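Local coordinates for protein paenibacillus xanthan lyase (Paenibacillus, PDB 6F2P) that catalyses the eliminative cleavage of the polysaccharide xanthan, probably releasing the terminal mannose of its side chains, and binds several calcium ions, at residues T906-N911 against A1033-K1038; Y962-M967 against G1006-N1011. All coordinates share one frame; numbering follows the deposited sequence.

Contact 1 (T906-N911 against A1033-K1038). With CA (calcium ion), chain G.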
loop_
_atom_site.group_PDB
_atom_site.type_symbol
_atom_site.label_atom_id
_atom_site.label_comp_id
_atom_site.label_asym_id
_atom_site.label_seq_id
_atom_site.Cartn_x
_atom_site.Cartn_y
_atom_site.Cartn_z
ATOM N N THR A 906 24.440 35.547 -16.164
ATOM C CA THR A 906 24.950 36.915 -16.189
ATOM C C THR A 906 25.421 37.374 -14.800
ATOM O O THR A 906 24.716 37.194 -13.809
ATOM C CB THR A 906 23.895 37.901 -16.743
ATOM O OG1 THR A 906 23.566 37.546 -18.094
ATOM C CG2 THR A 906 24.431 39.333 -16.715
ATOM N N VAL A 907 26.625 37.938 -14.732
ATOM C CA VAL A 907 27.179 38.418 -13.467
ATOM C C VAL A 907 27.567 39.895 -13.552
ATOM O O VAL A 907 28.198 40.313 -14.519
ATOM C CB VAL A 907 28.421 37.611 -13.051
ATOM C CG1 VAL A 907 28.957 38.127 -11.726
ATOM C CG2 VAL A 907 28.091 36.127 -12.953
ATOM N N ILE A 908 27.175 40.686 -12.555
ATOM C CA ILE A 908 27.569 42.095 -12.492
ATOM C C ILE A 908 28.377 42.388 -11.231
ATOM O O ILE A 908 28.010 41.968 -10.136
ATOM C CB ILE A 908 26.354 43.043 -12.515
ATOM C CG1 ILE A 908 25.551 42.857 -13.800
ATOM C CG2 ILE A 908 26.805 44.501 -12.361
ATOM C CD1 ILE A 908 24.367 43.811 -13.935
ATOM N N VAL A 909 29.488 43.101 -11.388
ATOM C CA VAL A 909 30.281 43.512 -10.236
ATOM C C VAL A 909 30.417 45.027 -10.193
ATOM O O VAL A 909 30.928 45.630 -11.132
ATOM C CB VAL A 909 31.668 42.862 -10.238
ATOM C CG1 VAL A 909 32.353 43.110 -8.916
ATOM C CG2 VAL A 909 31.549 41.370 -10.491
ATOM N N ASP A 910 29.932 45.637 -9.111
ATOM C CA ASP A 910 30.015 47.084 -8.931
ATOM C C ASP A 910 31.208 47.382 -8.034
ATOM O O ASP A 910 31.738 46.475 -7.403
ATOM C CB ASP A 910 28.724 47.619 -8.307
ATOM C CG ASP A 910 28.595 49.127 -8.428
ATOM O OD1 ASP A 910 28.380 49.613 -9.559
ATOM O OD2 ASP A 910 28.704 49.825 -7.395
ATOM N N ASN A 911 31.646 48.635 -7.982
ATOM C CA ASN A 911 32.803 48.982 -7.158
ATOM C C ASN A 911 32.506 48.841 -5.669
ATOM O O ASN A 911 33.420 48.720 -4.848
ATOM C CB ASN A 911 33.268 50.397 -7.462
ATOM C CG ASN A 911 32.145 51.396 -7.368
ATOM O OD1 ASN A 911 31.271 51.441 -8.232
ATOM N ND2 ASN A 911 32.159 52.207 -6.315
ATOM N N ALA A 1033 31.813 49.471 -13.063
ATOM C CA ALA A 1033 31.239 48.127 -13.084
ATOM C C ALA A 1033 31.575 47.292 -14.333
ATOM O O ALA A 1033 31.765 47.827 -15.434
ATOM C CB ALA A 1033 29.724 48.193 -12.880
ATOM N N VAL A 1034 31.644 45.975 -14.133
ATOM C CA VAL A 1034 31.803 45.016 -15.221
ATOM C C VAL A 1034 30.606 44.061 -15.273
ATOM O O VAL A 1034 29.892 43.892 -14.282
ATOM C CB VAL A 1034 33.100 44.196 -15.073
ATOM C CG1 VAL A 1034 34.297 45.121 -14.924
ATOM C CG2 VAL A 1034 33.003 43.262 -13.882
ATOM N N LYS A 1035 30.387 43.445 -16.431
ATOM C CA LYS A 1035 29.304 42.474 -16.590
ATOM C C LYS A 1035 29.671 41.369 -17.570
ATOM O O LYS A 1035 29.977 41.626 -18.732
ATOM C CB LYS A 1035 28.000 43.146 -17.034
ATOM C CG LYS A 1035 26.834 42.178 -17.155
ATOM C CD LYS A 1035 25.492 42.887 -17.312
ATOM C CE LYS A 1035 25.344 43.556 -18.666
ATOM N NZ LYS A 1035 23.933 43.986 -18.923
ATOM N N LEU A 1036 29.644 40.135 -17.089
ATOM C CA LEU A 1036 29.873 38.987 -17.949
ATOM C C LEU A 1036 28.525 38.457 -18.426
ATOM O O LEU A 1036 27.611 38.228 -17.630
ATOM C CB LEU A 1036 30.658 37.895 -17.210
ATOM C CG LEU A 1036 32.190 37.993 -17.181
ATOM C CD1 LEU A 1036 32.656 39.325 -16.634
ATOM C CD2 LEU A 1036 32.788 36.854 -16.370
ATOM N N VAL A 1037 28.392 38.288 -19.735
ATOM C CA VAL A 1037 27.173 37.735 -20.292
ATOM C C VAL A 1037 27.502 36.478 -21.075
ATOM O O VAL A 1037 28.309 36.511 -22.003
ATOM C CB VAL A 1037 26.478 38.727 -21.220
ATOM C CG1 VAL A 1037 25.115 38.175 -21.630
ATOM C CG2 VAL A 1037 26.339 40.080 -20.535
ATOM N N LYS A 1038 26.878 35.368 -20.701
ATOM C CA LYS A 1038 27.180 34.092 -21.331
ATOM C C LYS A 1038 26.720 34.037 -22.795
ATOM O O LYS A 1038 25.661 34.548 -23.148
ATOM C CB LYS A 1038 26.601 32.930 -20.516
ATOM C CG LYS A 1038 27.108 31.570 -20.970
ATOM C CD LYS A 1038 27.036 30.514 -19.882
ATOM C CE LYS A 1038 27.501 29.175 -20.428
ATOM N NZ LYS A 1038 26.668 28.779 -21.605
HETATM CA CA CA G . 29.279 51.985 -9.224
HETATM O O HOH W 1 24.558 35.233 -19.245
#

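Contact 2 (Y962-M967 against G1006-N1011)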
loop_
_atom_site.group_PDB
_atom_site.type_symbol
_atom_site.label_atom_id
_atom_site.label_comp_id
_atom_site.label_asym_id
_atom_site.label_seq_id
_atom_site.Cartn_x
_atom_site.Cartn_y
_atom_site.Cartn_z
ATOM N N TYR A 962 32.028 33.949 -22.259
ATOM C CA TYR A 962 31.368 35.130 -21.719
ATOM C C TYR A 962 31.849 36.432 -22.343
ATOM O O TYR A 962 33.052 36.716 -22.361
ATOM C CB TYR A 962 31.612 35.230 -20.221
ATOM C CG TYR A 962 30.869 34.234 -19.386
ATOM C CD1 TYR A 962 31.398 32.977 -19.142
ATOM C CD2 TYR A 962 29.646 34.558 -18.815
ATOM C CE1 TYR A 962 30.724 32.064 -18.364
ATOM C CE2 TYR A 962 28.966 33.654 -18.032
ATOM C CZ TYR A 962 29.509 32.409 -17.809
ATOM O OH TYR A 962 28.834 31.507 -17.026
ATOM N N GLN A 963 30.899 37.230 -22.822
ATOM C CA GLN A 963 31.164 38.604 -23.227
ATOM C C GLN A 963 31.459 39.476 -22.008
ATOM O O GLN A 963 30.709 39.469 -21.031
ATOM C CB GLN A 963 29.978 39.164 -24.005
ATOM C CG GLN A 963 29.766 38.470 -25.327
ATOM C CD GLN A 963 28.679 39.113 -26.151
ATOM O OE1 GLN A 963 27.745 39.710 -25.612
ATOM N NE2 GLN A 963 28.796 39.006 -27.472
ATOM N N VAL A 964 32.559 40.219 -22.070
ATOM C CA VAL A 964 32.967 41.074 -20.958
ATOM C C VAL A 964 32.655 42.550 -21.241
ATOM O O VAL A 964 33.254 43.160 -22.130
ATOM C CB VAL A 964 34.470 40.888 -20.641
ATOM C CG1 VAL A 964 34.923 41.860 -19.571
ATOM C CG2 VAL A 964 34.751 39.454 -20.217
ATOM N N TYR A 965 31.701 43.112 -20.495
ATOM C CA TYR A 965 31.341 44.527 -20.631
ATOM C C TYR A 965 31.872 45.369 -19.481
ATOM O O TYR A 965 32.147 44.857 -18.399
ATOM C CB TYR A 965 29.829 44.710 -20.702
ATOM C CG TYR A 965 29.172 44.066 -21.893
ATOM C CD1 TYR A 965 28.851 42.717 -21.884
ATOM C CD2 TYR A 965 28.855 44.810 -23.020
ATOM C CE1 TYR A 965 28.247 42.121 -22.968
ATOM C CE2 TYR A 965 28.245 44.221 -24.112
ATOM C CZ TYR A 965 27.943 42.873 -24.077
ATOM O OH TYR A 965 27.332 42.267 -25.150
ATOM N N MET A 966 32.008 46.669 -19.721
ATOM C CA MET A 966 32.374 47.608 -18.666
ATOM C C MET A 966 31.686 48.964 -18.850
ATOM O O MET A 966 31.514 49.451 -19.972
ATOM C CB MET A 966 33.890 47.780 -18.581
ATOM C CG MET A 966 34.324 48.759 -17.501
ATOM S SD MET A 966 36.099 49.056 -17.426
ATOM C CE MET A 966 36.701 47.496 -16.778
ATOM N N MET A 967 31.277 49.555 -17.736
ATOM C CA MET A 967 30.666 50.871 -17.745
ATOM C C MET A 967 31.529 51.803 -16.912
ATOM O O MET A 967 32.219 51.355 -15.993
ATOM C CB MET A 967 29.262 50.790 -17.158
ATOM C CG MET A 967 28.493 52.095 -17.153
ATOM S SD MET A 967 26.811 51.819 -16.591
ATOM C CE MET A 967 26.217 50.717 -17.873
ATOM N N GLY A 1006 35.660 42.382 -24.632
ATOM C CA GLY A 1006 36.050 41.188 -25.354
ATOM C C GLY A 1006 35.188 39.990 -25.022
ATOM O O GLY A 1006 34.238 40.087 -24.243
ATOM N N THR A 1007 35.517 38.852 -25.620
ATOM C CA THR A 1007 34.773 37.626 -25.388
ATOM C C THR A 1007 35.766 36.488 -25.144
ATOM O O THR A 1007 36.621 36.210 -25.981
ATOM C CB THR A 1007 33.840 37.329 -26.573
ATOM O OG1 THR A 1007 33.060 38.495 -26.863
ATOM C CG2 THR A 1007 32.899 36.188 -26.255
ATOM N N TYR A 1008 35.666 35.848 -23.980
ATOM C CA TYR A 1008 36.678 34.887 -23.539
ATOM C C TYR A 1008 36.057 33.665 -22.878
ATOM O O TYR A 1008 34.880 33.674 -22.516
ATOM C CB TYR A 1008 37.654 35.555 -22.560
ATOM C CG TYR A 1008 38.233 36.852 -23.079
ATOM C CD1 TYR A 1008 39.414 36.862 -23.812
ATOM C CD2 TYR A 1008 37.592 38.069 -22.848
ATOM C CE1 TYR A 1008 39.941 38.042 -24.300
ATOM C CE2 TYR A 1008 38.114 39.257 -23.333
ATOM C CZ TYR A 1008 39.289 39.238 -24.059
ATOM O OH TYR A 1008 39.815 40.411 -24.551
ATOM N N SER A 1009 36.853 32.610 -22.732
ATOM C CA SER A 1009 36.417 31.426 -22.002
ATOM C C SER A 1009 36.746 31.590 -20.533
ATOM O O SER A 1009 37.866 31.931 -20.175
ATOM C CB SER A 1009 37.106 30.172 -22.535
ATOM O OG SER A 1009 36.662 29.871 -23.841
ATOM N N PHE A 1010 35.762 31.355 -19.679
ATOM C CA PHE A 1010 35.996 31.385 -18.244
ATOM C C PHE A 1010 35.633 30.042 -17.624
ATOM O O PHE A 1010 34.728 29.350 -18.091
ATOM C CB PHE A 1010 35.166 32.480 -17.575
ATOM C CG PHE A 1010 35.592 33.875 -17.923
ATOM C CD1 PHE A 1010 36.593 34.509 -17.199
ATOM C CD2 PHE A 1010 34.973 34.566 -18.959
ATOM C CE1 PHE A 1010 36.981 35.812 -17.508
ATOM C CE2 PHE A 1010 35.354 35.867 -19.279
ATOM C CZ PHE A 1010 36.360 36.491 -18.549
ATOM N N ASN A 1011 36.346 29.677 -16.567
ATOM C CA ASN A 1011 35.961 28.529 -15.764
ATOM C C ASN A 1011 34.983 28.976 -14.693
ATOM O O ASN A 1011 35.006 30.132 -14.263
ATOM C CB ASN A 1011 37.187 27.878 -15.119
ATOM C CG ASN A 1011 38.160 27.326 -16.144
ATOM O OD1 ASN A 1011 39.245 27.871 -16.343
ATOM N ND2 ASN A 1011 37.775 26.236 -16.799
#

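Contact 1 (T906-N911 against A1033-K1038)
Lys1035 lays its aliphatic stem alongside Ile908, both side chains rising the same way from a non-hydrogen-bonded antiparallel pair, with Lys1035 CD 3.5 Å from Ile908 CG1. The lysine starts with CG anti to the backbone N and stays extended at chi2, which lays CG and CD along the isoleucine branch; the bend at chi3 (71°) turns only CE and NZ. Its ammonium group makes a cation-pi contact with Trp1002, and NZ is hydrogen-bonded to a diol molecule, probably from the crystallisation liquor. Thr906 crosses the same stem obliquely, touching it with its methyl, Thr906 CG2 to Lys1035 CG 3.7 Å. On the opposite face the pair presents only apolar side chains, Val907, Val909, Val1034 and Leu1036. There Val909 and the buried Val1034 stand side by side, Val909 CB lying 3.9 Å from Val1034 CG2, and both reach Phe952 in the second sheet. Four backbone hydrogen bonds hold the strands together, two between Val907 and Leu1036 and two between Val909 and Val1034, each donor lying in the plane of the carbonyl it meets. Near the Thr906 end, a water joins Thr906 OG1 to the backbone N of Lys1038, from which it accepts a bond of 2.7 Å. At the other end calcium takes over. Asp910 offers both carboxylate oxygens, OD1 at 2.6 Å and OD2 at 2.9 Å from the ion. Asn911 adds OD1 at 2.3 Å. Tyr933 O, Asp936 O and Asp1032 OD1 complete the site. The ion thus ties the Asp910-Asn911 end to strand 1030-1039 just before Ala1033, and its charge is likely to keep Asp910 ionised. In this antiparallel pairing of strands 907-910 and 1030-1039 in the Golvesin C-terminal family region, apolar packing backs the length and metal coordination closes one end.

Contact 2 (Y962-M967 against G1006-N1011)
Tyr962 begins the pairing with two backbone bonds of unequal geometry. Its N-H meets Tyr1008 O at 2.9 Å, nearly along the C=O axis, whereas Tyr1008 N approaches Tyr962 O from well above the carbonyl plane. The side chain of Tyr962 crosses Phe1010 obliquely, its CB 3.7 Å from Phe1010 CD2, and its hydroxyl is hydrogen-bonded to Ile958 O. Gln963 lies on the other face beside Thr1007, its CG 3.6 Å from Thr1007 OG1. It is extended beyond CG, and Tyr965 OH donates a 2.6 Å hydrogen bond to Gln963 OE1 from above the amide plane. An alanine in place of Gln963 would remove the stem beside Thr1007 along with the amide, and would probably cost the Tyr965 hydroxyl this acceptor and loosen its placement. Val964 returns to the face of Tyr962 and Tyr1008. Its N-H gives a nearly straight bond to Gly1006 O at 2.7 Å, and its CG2 methyl touches two rings at their edges, with Phe1010 CE2 at 3.8 Å and Tyr1008 CD2 slightly farther. Beyond it the strand continues beside the earlier part of strand 1003-1010, Met966 packing on Leu1005. The short segments run at 136° to each other, a strongly twisted antiparallel pairing of the kind found in beta-sandwich domains, here within the Golvesin C-terminal family region, where Tyr1008 and Phe1010 pack on Val982 of a second sheet.

How the contacts relate
Contacts 1 and 2, with centres about 9 Å apart, belong to one antiparallel sheet and meet where strand 1030-1039 runs beside strand 960-967. Val1037 O and Lys1035 O probably accept hydrogen bonds from Gln963 N and Tyr965 N, giving the order 907-910, 1030-1039, 960-967, 1003-1010. Both are partly buried, with one apolar face turned to the second sheet and a more polar one opposite. Contact 1 has no fully exposed participant, and it pairs strands that run almost exactly antiparallel, with valines and a leucine on the inner face and calcium at one end. Contact 2 includes the exposed Thr1007, is more twisted, relies on aromatic rings inside and has no metal ligand.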